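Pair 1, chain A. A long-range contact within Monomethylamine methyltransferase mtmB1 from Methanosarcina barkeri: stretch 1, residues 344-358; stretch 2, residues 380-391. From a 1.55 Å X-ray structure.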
# COMPACT_ATOMS: atom_id res chain seq x y z
N MET A 344 -41.51 17.38 16.17
CA MET A 344 -40.91 17.18 17.49
C MET A 344 -39.52 16.57 17.40
O MET A 344 -38.60 17.02 18.09
CB MET A 344 -41.79 16.28 18.36
CG MET A 344 -41.29 16.19 19.79
SD MET A 344 -42.38 15.28 20.89
CE MET A 344 -41.28 14.90 22.26
N CYS A 345 -39.35 15.56 16.55
CA CYS A 345 -38.05 14.92 16.40
C CYS A 345 -36.99 15.96 16.04
O CYS A 345 -35.92 16.02 16.64
CB CYS A 345 -38.10 13.85 15.32
SG CYS A 345 -36.52 13.00 15.02
N LEU A 346 -37.30 16.80 15.05
CA LEU A 346 -36.37 17.83 14.62
C LEU A 346 -36.08 18.85 15.71
O LEU A 346 -34.95 19.29 15.87
CB LEU A 346 -36.91 18.53 13.36
CG LEU A 346 -37.09 17.63 12.14
CD1 LEU A 346 -37.58 18.46 10.96
CD2 LEU A 346 -35.76 16.95 11.79
N LEU A 347 -37.11 19.24 16.46
CA LEU A 347 -36.93 20.21 17.53
C LEU A 347 -36.12 19.61 18.69
O LEU A 347 -35.32 20.31 19.32
CB LEU A 347 -38.28 20.72 18.04
CG LEU A 347 -39.09 21.56 17.05
CD1 LEU A 347 -40.42 21.96 17.68
CD2 LEU A 347 -38.29 22.80 16.66
N GLU A 348 -36.33 18.33 18.96
CA GLU A 348 -35.61 17.66 20.04
C GLU A 348 -34.12 17.62 19.69
O GLU A 348 -33.27 17.98 20.50
CB GLU A 348 -36.11 16.22 20.22
CG GLU A 348 -37.41 16.09 21.00
CD GLU A 348 -37.82 14.63 21.16
OE1 GLU A 348 -38.43 14.07 20.23
OE2 GLU A 348 -37.50 14.04 22.22
N ALA A 349 -33.82 17.19 18.47
CA ALA A 349 -32.43 17.11 18.02
C ALA A 349 -31.81 18.50 17.98
O ALA A 349 -30.63 18.67 18.29
CB ALA A 349 -32.36 16.45 16.65
N SER A 350 -32.61 19.49 17.60
CA SER A 350 -32.12 20.86 17.52
C SER A 350 -31.70 21.38 18.90
O SER A 350 -30.65 22.01 19.04
CB SER A 350 -33.19 21.79 16.93
OG SER A 350 -33.43 21.48 15.58
N ALA A 351 -32.52 21.11 19.91
CA ALA A 351 -32.19 21.55 21.26
C ALA A 351 -30.85 20.96 21.68
O ALA A 351 -30.03 21.65 22.30
CB ALA A 351 -33.29 21.13 22.23
N GLN A 352 -30.62 19.70 21.35
CA GLN A 352 -29.36 19.07 21.73
C GLN A 352 -28.19 19.62 20.92
O GLN A 352 -27.09 19.78 21.45
CB GLN A 352 -29.42 17.56 21.58
CG GLN A 352 -28.25 16.88 22.25
CD GLN A 352 -28.35 15.37 22.26
OE1 GLN A 352 -29.45 14.82 22.25
NE2 GLN A 352 -27.21 14.70 22.31
N SER A 353 -28.42 19.92 19.65
CA SER A 353 -27.36 20.47 18.81
C SER A 353 -26.95 21.85 19.33
O SER A 353 -25.77 22.20 19.34
CB SER A 353 -27.83 20.57 17.36
OG SER A 353 -26.80 21.10 16.53
N ILE A 354 -27.93 22.63 19.78
CA ILE A 354 -27.64 23.95 20.32
C ILE A 354 -26.78 23.79 21.58
O ILE A 354 -25.76 24.44 21.74
CB ILE A 354 -28.94 24.71 20.68
CG1 ILE A 354 -29.69 25.07 19.40
CG2 ILE A 354 -28.61 25.95 21.51
CD1 ILE A 354 -31.11 25.59 19.64
N THR A 355 -27.22 22.89 22.47
CA THR A 355 -26.51 22.64 23.71
C THR A 355 -25.09 22.12 23.49
O THR A 355 -24.14 22.63 24.08
CB THR A 355 -27.27 21.61 24.57
OG1 THR A 355 -28.61 22.08 24.80
CG2 THR A 355 -26.57 21.39 25.91
N ASP A 356 -24.96 21.11 22.63
CA ASP A 356 -23.65 20.52 22.35
C ASP A 356 -22.69 21.50 21.68
O ASP A 356 -21.51 21.57 22.03
CB ASP A 356 -23.80 19.28 21.46
CG ASP A 356 -24.47 18.13 22.18
OD1 ASP A 356 -24.44 18.10 23.43
OD2 ASP A 356 -25.02 17.24 21.49
N THR A 357 -23.19 22.25 20.71
CA THR A 357 -22.35 23.22 20.01
C THR A 357 -21.87 24.32 20.95
O THR A 357 -20.67 24.61 21.02
CB THR A 357 -23.13 23.85 18.83
OG1 THR A 357 -23.51 22.82 17.91
CG2 THR A 357 -22.27 24.88 18.11
N ALA A 358 -22.79 24.93 21.68
CA ALA A 358 -22.42 26.01 22.59
C ALA A 358 -21.57 25.55 23.77
O ALA A 358 -20.72 26.30 24.25
CB ALA A 358 -23.67 26.70 23.10
N GLY A 380 -31.26 10.75 6.96
CA GLY A 380 -30.32 11.85 6.88
C GLY A 380 -30.91 13.22 7.15
O GLY A 380 -30.17 14.15 7.48
N MET A 381 -32.22 13.37 7.02
CA MET A 381 -32.86 14.66 7.27
C MET A 381 -32.63 15.13 8.71
O MET A 381 -32.45 16.32 8.94
CB MET A 381 -34.37 14.59 7.00
CG MET A 381 -34.73 14.63 5.52
SD MET A 381 -34.35 16.21 4.73
CE MET A 381 -35.91 17.10 4.98
N GLU A 382 -32.65 14.21 9.66
CA GLU A 382 -32.43 14.59 11.05
C GLU A 382 -31.00 15.08 11.25
O GLU A 382 -30.75 16.01 12.03
CB GLU A 382 -32.73 13.41 11.99
CG GLU A 382 -34.17 12.92 11.93
CD GLU A 382 -34.33 11.64 11.13
OE1 GLU A 382 -33.80 10.60 11.57
OE2 GLU A 382 -34.97 11.67 10.06
N ALA A 383 -30.05 14.47 10.55
CA ALA A 383 -28.65 14.87 10.65
C ALA A 383 -28.46 16.23 9.98
O ALA A 383 -27.61 17.02 10.40
CB ALA A 383 -27.76 13.83 9.98
N ARG A 384 -29.24 16.50 8.94
CA ARG A 384 -29.13 17.79 8.26
C ARG A 384 -29.52 18.90 9.24
O ARG A 384 -28.85 19.93 9.32
CB ARG A 384 -30.05 17.85 7.04
CG ARG A 384 -29.97 19.17 6.29
CD ARG A 384 -31.14 19.36 5.33
NE ARG A 384 -31.15 18.38 4.25
CZ ARG A 384 -32.05 18.37 3.27
NH1 ARG A 384 -33.01 19.28 3.24
NH2 ARG A 384 -31.98 17.44 2.32
N MET A 385 -30.60 18.69 9.98
CA MET A 385 -31.05 19.69 10.94
C MET A 385 -30.00 19.85 12.04
O MET A 385 -29.68 20.97 12.44
CB MET A 385 -32.38 19.28 11.56
CG MET A 385 -32.97 20.34 12.51
SD MET A 385 -33.34 21.91 11.68
CE MET A 385 -34.97 21.55 11.02
N MET A 386 -29.46 18.73 12.51
CA MET A 386 -28.44 18.75 13.55
C MET A 386 -27.28 19.63 13.09
O MET A 386 -26.77 20.45 13.85
CB MET A 386 -27.96 17.32 13.82
CG MET A 386 -26.91 17.18 14.92
SD MET A 386 -26.50 15.44 15.26
CE MET A 386 -25.47 15.05 13.84
N GLY A 387 -26.88 19.47 11.83
CA GLY A 387 -25.79 20.25 11.28
C GLY A 387 -26.10 21.73 11.07
O GLY A 387 -25.28 22.59 11.39
N GLU A 388 -27.28 22.03 10.52
CA GLU A 388 -27.65 23.42 10.29
C GLU A 388 -27.76 24.19 11.60
O GLU A 388 -27.35 25.35 11.70
CB GLU A 388 -28.98 23.51 9.54
CG GLU A 388 -28.88 23.21 8.06
CD GLU A 388 -29.85 24.03 7.23
OE1 GLU A 388 -31.05 23.69 7.19
OE2 GLU A 388 -29.41 25.04 6.64
N VAL A 389 -28.31 23.53 12.61
CA VAL A 389 -28.47 24.15 13.91
C VAL A 389 -27.11 24.40 14.56
O VAL A 389 -26.91 25.41 15.23
CB VAL A 389 -29.35 23.28 14.83
CG1 VAL A 389 -29.35 23.83 16.25
CG2 VAL A 389 -30.78 23.25 14.29
N ALA A 390 -26.17 23.48 14.34
CA ALA A 390 -24.83 23.64 14.90
C ALA A 390 -24.18 24.88 14.29
O ALA A 390 -23.53 25.66 14.98
CB ALA A 390 -23.98 22.40 14.62
N ARG A 391 -24.35 25.06 12.98
CA ARG A 391 -23.78 26.22 12.30
C ARG A 391 -24.38 27.50 12.87
O ARG A 391 -23.67 28.47 13.14
CB ARG A 391 -24.06 26.15 10.80
CG ARG A 391 -23.46 27.32 10.03
CD ARG A 391 -23.88 27.32 8.56
NE ARG A 391 -25.31 27.59 8.41
CZ ARG A 391 -26.20 26.69 7.99
NH1 ARG A 391 -25.81 25.46 7.68
NH2 ARG A 391 -27.48 27.03 7.88

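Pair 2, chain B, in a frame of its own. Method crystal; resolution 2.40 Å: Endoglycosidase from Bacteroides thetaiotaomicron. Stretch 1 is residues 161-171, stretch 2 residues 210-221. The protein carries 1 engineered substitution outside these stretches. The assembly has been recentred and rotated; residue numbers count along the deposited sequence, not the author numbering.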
# COMPACT_ATOMS: atom_id res chain seq x y z
N ASN B 161 -13.00 -8.31 28.74
CA ASN B 161 -13.71 -8.15 27.44
C ASN B 161 -12.65 -8.16 26.32
O ASN B 161 -12.23 -7.07 25.87
CB ASN B 161 -14.62 -6.91 27.46
CG ASN B 161 -15.66 -6.89 26.35
OD1 ASN B 161 -15.46 -7.39 25.23
ND2 ASN B 161 -16.79 -6.26 26.63
N PHE B 162 -12.25 -9.36 25.88
CA PHE B 162 -11.35 -9.55 24.71
C PHE B 162 -11.54 -8.42 23.69
O PHE B 162 -10.56 -7.99 23.14
CB PHE B 162 -11.62 -10.88 24.01
CG PHE B 162 -10.71 -11.20 22.85
CD1 PHE B 162 -10.79 -10.48 21.65
CD2 PHE B 162 -9.78 -12.23 22.93
CE1 PHE B 162 -9.95 -10.80 20.58
CE2 PHE B 162 -8.94 -12.53 21.87
CZ PHE B 162 -9.03 -11.81 20.70
N ILE B 163 -12.79 -8.01 23.43
CA ILE B 163 -13.17 -7.07 22.34
C ILE B 163 -12.82 -5.63 22.75
O ILE B 163 -12.49 -4.84 21.84
CB ILE B 163 -14.67 -7.22 21.99
CG1 ILE B 163 -14.92 -8.50 21.18
CG2 ILE B 163 -15.26 -5.99 21.30
CD1 ILE B 163 -14.96 -8.32 19.71
N GLU B 164 -12.90 -5.27 24.04
CA GLU B 164 -12.48 -3.89 24.44
C GLU B 164 -10.98 -3.74 24.16
O GLU B 164 -10.52 -2.58 23.94
CB GLU B 164 -12.86 -3.57 25.90
CG GLU B 164 -14.33 -3.27 26.11
CD GLU B 164 -15.02 -2.47 25.02
OE1 GLU B 164 -14.84 -1.24 24.99
OE2 GLU B 164 -15.71 -3.08 24.19
N GLY B 165 -10.25 -4.87 24.16
CA GLY B 165 -8.80 -4.99 23.90
C GLY B 165 -8.47 -4.91 22.41
O GLY B 165 -7.41 -4.38 22.04
N VAL B 166 -9.35 -5.44 21.56
CA VAL B 166 -9.25 -5.24 20.09
C VAL B 166 -9.55 -3.77 19.84
O VAL B 166 -8.71 -3.11 19.20
CB VAL B 166 -10.15 -6.20 19.30
CG1 VAL B 166 -10.02 -6.02 17.81
CG2 VAL B 166 -9.83 -7.64 19.62
N LYS B 167 -10.66 -3.25 20.38
CA LYS B 167 -11.01 -1.81 20.31
C LYS B 167 -9.81 -0.95 20.77
O LYS B 167 -9.55 0.11 20.16
CB LYS B 167 -12.27 -1.52 21.13
CG LYS B 167 -13.57 -1.39 20.34
CD LYS B 167 -14.81 -1.75 21.13
CE LYS B 167 -16.04 -0.94 20.78
NZ LYS B 167 -16.84 -0.68 22.01
N ALA B 168 -9.12 -1.41 21.83
CA ALA B 168 -7.94 -0.73 22.42
C ALA B 168 -6.71 -0.85 21.49
O ALA B 168 -6.15 0.21 21.16
CB ALA B 168 -7.67 -1.32 23.78
N TYR B 169 -6.34 -2.07 21.07
CA TYR B 169 -5.19 -2.39 20.19
C TYR B 169 -5.24 -1.59 18.89
O TYR B 169 -4.20 -1.18 18.37
CB TYR B 169 -5.18 -3.86 19.77
CG TYR B 169 -4.09 -4.21 18.78
CD1 TYR B 169 -2.77 -3.92 19.06
CD2 TYR B 169 -4.37 -4.85 17.58
CE1 TYR B 169 -1.75 -4.24 18.17
CE2 TYR B 169 -3.36 -5.19 16.69
CZ TYR B 169 -2.05 -4.87 16.98
OH TYR B 169 -1.02 -5.17 16.13
N ALA B 170 -6.43 -1.44 18.34
CA ALA B 170 -6.69 -0.63 17.13
C ALA B 170 -6.51 0.86 17.45
O ALA B 170 -5.96 1.58 16.62
CB ALA B 170 -8.07 -0.91 16.62
N ASN B 171 -7.01 1.31 18.59
CA ASN B 171 -7.00 2.75 18.93
C ASN B 171 -5.53 3.18 19.08
O ASN B 171 -5.26 4.40 18.88
CB ASN B 171 -7.84 3.07 20.16
CG ASN B 171 -9.28 3.42 19.80
OD1 ASN B 171 -9.54 4.15 18.85
ND2 ASN B 171 -10.21 2.86 20.55
N ASN B 210 -15.89 -13.54 11.35
CA ASN B 210 -14.81 -13.10 12.26
C ASN B 210 -15.19 -11.74 12.85
O ASN B 210 -14.75 -10.74 12.32
CB ASN B 210 -13.50 -12.98 11.49
CG ASN B 210 -12.28 -12.87 12.37
OD1 ASN B 210 -12.37 -12.56 13.56
ND2 ASN B 210 -11.13 -13.11 11.75
N ASN B 211 -16.01 -11.71 13.89
CA ASN B 211 -16.55 -10.43 14.41
C ASN B 211 -15.41 -9.63 15.04
O ASN B 211 -15.64 -8.43 15.31
CB ASN B 211 -17.64 -10.60 15.47
CG ASN B 211 -18.30 -9.29 15.87
OD1 ASN B 211 -18.64 -8.45 14.99
ND2 ASN B 211 -18.56 -9.14 17.19
N LYS B 212 -14.27 -10.28 15.35
CA LYS B 212 -13.17 -9.62 16.12
C LYS B 212 -12.40 -8.79 15.11
O LYS B 212 -12.28 -7.56 15.26
CB LYS B 212 -12.33 -10.58 16.98
CG LYS B 212 -11.86 -11.87 16.32
CD LYS B 212 -11.50 -13.00 17.27
CE LYS B 212 -11.36 -14.28 16.48
NZ LYS B 212 -10.49 -15.24 17.19
N MSE B 213 -12.04 -9.44 14.00
CA MSE B 213 -11.49 -8.71 12.87
C MSE B 213 -12.47 -7.64 12.36
O MSE B 213 -12.05 -6.70 11.72
CB MSE B 213 -11.05 -9.69 11.78
CG MSE B 213 -9.86 -9.18 10.95
SE MSE B 213 -8.28 -8.56 11.99
CE MSE B 213 -8.07 -10.43 12.43
N GLN B 214 -13.76 -7.76 12.65
CA GLN B 214 -14.73 -6.81 12.14
C GLN B 214 -14.68 -5.52 12.97
O GLN B 214 -14.73 -4.43 12.37
CB GLN B 214 -16.13 -7.43 12.15
CG GLN B 214 -17.28 -6.44 11.95
CD GLN B 214 -17.42 -5.98 10.51
OE1 GLN B 214 -17.08 -6.69 9.55
NE2 GLN B 214 -17.93 -4.77 10.35
N VAL B 215 -14.63 -5.62 14.29
CA VAL B 215 -14.68 -4.38 15.13
C VAL B 215 -13.26 -3.78 15.17
O VAL B 215 -13.11 -2.56 15.45
CB VAL B 215 -15.35 -4.60 16.51
CG1 VAL B 215 -14.61 -5.61 17.36
CG2 VAL B 215 -15.57 -3.29 17.26
N PHE B 216 -12.27 -4.59 14.79
CA PHE B 216 -10.88 -4.13 14.55
C PHE B 216 -10.92 -3.06 13.46
O PHE B 216 -10.70 -1.85 13.71
CB PHE B 216 -9.99 -5.31 14.19
CG PHE B 216 -8.56 -4.92 13.98
CD1 PHE B 216 -7.85 -4.31 15.00
CD2 PHE B 216 -7.94 -5.10 12.75
CE1 PHE B 216 -6.53 -3.92 14.81
CE2 PHE B 216 -6.62 -4.71 12.55
CZ PHE B 216 -5.92 -4.13 13.59
N ILE B 217 -11.26 -3.51 12.26
CA ILE B 217 -11.42 -2.68 11.04
C ILE B 217 -12.44 -1.58 11.29
O ILE B 217 -12.24 -0.49 10.79
CB ILE B 217 -11.86 -3.58 9.88
CG1 ILE B 217 -10.76 -4.57 9.49
CG2 ILE B 217 -12.32 -2.75 8.69
CD1 ILE B 217 -11.25 -5.65 8.58
N GLU B 218 -13.52 -1.88 12.00
CA GLU B 218 -14.58 -0.89 12.30
C GLU B 218 -13.96 0.29 13.07
O GLU B 218 -14.30 1.44 12.72
CB GLU B 218 -15.72 -1.55 13.08
CG GLU B 218 -17.02 -1.68 12.32
CD GLU B 218 -18.12 -2.36 13.13
OE1 GLU B 218 -18.26 -2.04 14.34
OE2 GLU B 218 -18.80 -3.24 12.57
N THR B 219 -13.07 -0.00 14.03
CA THR B 219 -12.45 1.00 14.95
C THR B 219 -11.40 1.84 14.21
O THR B 219 -11.36 3.05 14.45
CB THR B 219 -11.75 0.39 16.16
OG1 THR B 219 -12.60 -0.55 16.82
CG2 THR B 219 -11.33 1.46 17.15
N LEU B 220 -10.59 1.23 13.36
CA LEU B 220 -9.67 1.97 12.46
C LEU B 220 -10.47 2.88 11.53
O LEU B 220 -10.17 4.07 11.54
CB LEU B 220 -8.80 0.98 11.69
CG LEU B 220 -7.88 0.13 12.55
CD1 LEU B 220 -7.24 -1.00 11.76
CD2 LEU B 220 -6.81 1.00 13.19
N SER B 221 -11.49 2.40 10.80
CA SER B 221 -12.29 3.28 9.91
C SER B 221 -12.89 4.44 10.72
O SER B 221 -12.76 5.58 10.26
CB SER B 221 -13.37 2.57 9.11
OG SER B 221 -13.01 2.54 7.73

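The sharpest difference between the two pairs lies at one matched position of the first helix, Ser353(A) in pair 1 and Ala170(B) in pair 2. In pair 1 the serine, with chi1 in the t rotamer, points toward the second helix, and its OG donates a hydrogen bond to the backbone O of Met386(A) at 2.8 Å. That carbonyl also accepts the helical bond from Ala390(A) N, at 3.1 Å from the O of Met386(A), so the serine adds a second donor to an oxygen already engaged in its own helix. Pair 2 has no hydrogen bond between its stretches. Ala170(B) offers a methyl group instead, and carbon atoms gather round it: its CB lies 3.8 Å from CD1 of Phe216(B), 3.9 Å from CB of Thr219(B) and 4.1 Å from CD2 of Leu220(B).

The backbone frame that carries these contacts is nearly the same. Two helices run in broadly the same direction, crossing at -41° in pair 1 and -37° in pair 2, with axes 8.4 and 8.7 Å apart at closest approach. Fourteen central residues superpose with an RMSD of 0.4 Å, and the buried surface is similar, 521 and 565 Å².

A second exchange accompanies the first. Met386(A) matches Phe216(B), and both have chi1 near t, but the methionine's end leads away from the first helix whereas the phenylalanine's comes nearer. The ring of Phe216(B) thus reaches Tyr169(B), with CE1 of Phe216(B) 3.6 Å from CD2 of Tyr169(B); the two rings meet rim to rim, their planes at 14°. Gln352(A), the counterpart of Tyr169(B), makes no contact with the second helix. One turn earlier, Ala349(A) comes no closer than 4.9 Å with its side chain, while the matching Val166(B) fills more of the space, its CG1 3.7 Å from CB of Phe216(B).

Elsewhere the same role passes between different side chains. Leu346(A) and Ile163(B) superpose, and each starts sideways but brings its end nearer the partner helix. The leucine's CD1 meets CE of Met385(A) at 4.0 Å; the isoleucine's CD1 packs 3.6 Å from CG1 of Val215(B), the residue matching Met385(A). Val215(B) is the smaller residue, and the contact is nonetheless the closer of the two.

At the matched positions Val389(A) and Thr219(B), the side-chain centres fall within 0.3 Å, yet the chemistry differs. Val389(A) packs its CG1 against CG1 of Ile354(A) at 3.4 Å and its CG2 against OG of Ser350(A), also at 3.4 Å. Thr219(B) turns its hydroxyl to its own helix, OG1 donating a very short 2.5 Å bond to the O of Val215(B), while the same OG1 lies 3.7 Å from CG of Lys167(B). Ser350(A), which matches that lysine, likewise satisfies its hydroxyl within its own helix, its OG donating to the O of Leu346(A) at 2.7 Å.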